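Local coordinates for zona pellucida sperm-binding protein 1 (Gallus gallus, PDB 6GF6) that forms part of the avian egg coat, where its N-terminal ZP-N1 domain homodimerises to cross-link egg coat filaments, at residues B[7-11]-B[22-26]. The protein carries 2 engineered substitutions. Numbering follows the deposited sequence.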
loop_
_atom_site.group_PDB
_atom_site.type_symbol
_atom_site.label_atom_id
_atom_site.label_comp_id
_atom_site.label_asym_id
_atom_site.label_seq_id
_atom_site.Cartn_x
_atom_site.Cartn_y
_atom_site.Cartn_z
ATOM N N LEU B 7 -22.058 16.456 -0.392
ATOM C CA LEU B 7 -22.861 15.284 -0.705
ATOM C C LEU B 7 -21.978 14.109 -1.147
ATOM O O LEU B 7 -22.480 13.046 -1.517
ATOM C CB LEU B 7 -23.873 15.647 -1.801
ATOM C CG LEU B 7 -24.720 14.565 -2.476
ATOM C CD1 LEU B 7 -25.597 13.823 -1.473
ATOM C CD2 LEU B 7 -25.570 15.197 -3.566
ATOM N N LEU B 8 -20.660 14.307 -1.099
ATOM C CA LEU B 8 -19.714 13.233 -1.380
ATOM C C LEU B 8 -19.798 12.176 -0.285
ATOM O O LEU B 8 -19.783 12.503 0.904
ATOM C CB LEU B 8 -18.289 13.783 -1.490
ATOM C CG LEU B 8 -17.167 12.766 -1.750
ATOM C CD1 LEU B 8 -17.324 12.084 -3.106
ATOM C CD2 LEU B 8 -15.799 13.446 -1.650
ATOM N N GLN B 9 -19.893 10.910 -0.678
ATOM C CA GLN B 9 -19.912 9.816 0.284
ATOM C C GLN B 9 -18.490 9.339 0.555
ATOM O O GLN B 9 -17.755 8.997 -0.378
ATOM C CB GLN B 9 -20.763 8.656 -0.235
ATOM C CG GLN B 9 -22.249 8.973 -0.363
ATOM C CD GLN B 9 -22.890 9.348 0.960
ATOM O OE1 GLN B 9 -23.031 8.512 1.853
ATOM N NE2 GLN B 9 -23.285 10.611 1.092
ATOM N N TYR B 10 -18.114 9.301 1.833
ATOM C CA TYR B 10 -16.798 8.821 2.227
ATOM C C TYR B 10 -16.831 8.364 3.679
ATOM O O TYR B 10 -17.726 8.721 4.448
ATOM C CB TYR B 10 -15.714 9.891 2.034
ATOM C CG TYR B 10 -15.927 11.148 2.844
ATOM C CD1 TYR B 10 -15.548 11.213 4.176
ATOM C CD2 TYR B 10 -16.483 12.283 2.266
ATOM C CE1 TYR B 10 -15.744 12.360 4.920
ATOM C CE2 TYR B 10 -16.673 13.440 3.003
ATOM C CZ TYR B 10 -16.297 13.472 4.331
ATOM O OH TYR B 10 -16.479 14.619 5.072
ATOM N N HIS B 11 -15.836 7.554 4.030
ATOM C CA HIS B 11 -15.630 7.092 5.395
ATOM C C HIS B 11 -14.195 6.596 5.491
ATOM O O HIS B 11 -13.532 6.374 4.476
ATOM C CB HIS B 11 -16.611 5.977 5.757
ATOM C CG HIS B 11 -16.289 4.675 5.094
ATOM N ND1 HIS B 11 -16.705 4.368 3.815
ATOM C CD2 HIS B 11 -15.580 3.606 5.526
ATOM C CE1 HIS B 11 -16.270 3.164 3.490
ATOM N NE2 HIS B 11 -15.586 2.679 4.511
ATOM N N LEU B 22 -11.952 6.091 2.270
ATOM C CA LEU B 22 -12.642 5.670 1.057
ATOM C C LEU B 22 -13.664 6.724 0.651
ATOM O O LEU B 22 -14.454 7.182 1.482
ATOM C CB LEU B 22 -13.317 4.314 1.251
ATOM C CG LEU B 22 -12.379 3.171 1.645
ATOM C CD1 LEU B 22 -12.167 3.124 3.152
ATOM C CD2 LEU B 22 -12.926 1.850 1.139
ATOM N N ALA B 23 -13.635 7.114 -0.622
ATOM C CA ALA B 23 -14.530 8.126 -1.168
ATOM C C ALA B 23 -15.202 7.588 -2.420
ATOM O O ALA B 23 -14.584 6.860 -3.202
ATOM C CB ALA B 23 -13.772 9.422 -1.503
ATOM N N TYR B 24 -16.468 7.962 -2.611
ATOM C CA TYR B 24 -17.295 7.429 -3.693
ATOM C C TYR B 24 -17.879 8.581 -4.504
ATOM O O TYR B 24 -19.039 8.971 -4.318
ATOM C CB TYR B 24 -18.387 6.517 -3.131
ATOM C CG TYR B 24 -17.837 5.380 -2.294
ATOM C CD1 TYR B 24 -17.585 5.549 -0.934
ATOM C CD2 TYR B 24 -17.546 4.151 -2.864
ATOM C CE1 TYR B 24 -17.076 4.514 -0.165
ATOM C CE2 TYR B 24 -17.035 3.111 -2.105
ATOM C CZ TYR B 24 -16.802 3.298 -0.758
ATOM O OH TYR B 24 -16.293 2.265 -0.004
ATOM N N PRO B 25 -17.102 9.141 -5.426
ATOM C CA PRO B 25 -17.615 10.237 -6.259
ATOM C C PRO B 25 -18.631 9.747 -7.284
ATOM O O PRO B 25 -18.611 8.601 -7.736
ATOM C CB PRO B 25 -16.355 10.789 -6.931
ATOM C CG PRO B 25 -15.422 9.642 -6.969
ATOM C CD PRO B 25 -15.701 8.821 -5.740
ATOM N N THR B 26 -19.503 10.668 -7.695
ATOM C CA THR B 26 -20.620 10.334 -8.563
ATOM C C THR B 26 -20.195 10.380 -10.032
ATOM O O THR B 26 -19.045 10.675 -10.366
ATOM C CB THR B 26 -21.788 11.286 -8.304
ATOM O OG1 THR B 26 -21.405 12.625 -8.643
ATOM C CG2 THR B 26 -22.200 11.241 -6.839
#
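His11 leans across the strand pair and brings its imidazole against both Leu22 and Tyr24, the three side chains sharing one face of an antiparallel hairpin. Its CG sits between the backbone N and the carbonyl carbon (chi1 73°), which swings the ring over the partner strand: NE2 comes 3.7 Å from Leu22 CD1, while CE1 lies 3.6 Å from Tyr24 OH. Tyr24 turns its edge to the imidazole, with ND1 in the plane of the phenol ring, and the aliphatic branch of Leu22 gives the imidazole an apolar neighbour. This histidine is also a zinc ligand in a crystal structure of this protein, with Asp13, of the same site, close by; no zinc is bound to this chain here.

Leu22 N donates to His11 O (2.7 Å) and His11 N to Leu22 O, the reciprocal bonds of a hydrogen-bonded antiparallel pair. Tyr24 N donates to Gln9 O at 2.8 Å. On the face of Tyr10 and Ala23, a non-hydrogen-bonded pair, the small methyl suits the close approach, Ala23 CB lying 4.1 Å from Tyr10 CB. In Leu8, chi1 of 179° sets CG anti to the backbone N, and CD1 comes within 3.7 Å of Pro25 CA, an apolar contact fitting a buried leucine.

Within this chain, strand 9-14 is an outermost strand of its sheet and strand 18-24 lies next to it, Ala23 bonding onward through its backbone to Leu63. Leu8 and Ala23 pack against strands 30-36 and 80-90 of the second sheet, within the Ig-like ZP-N sandwich.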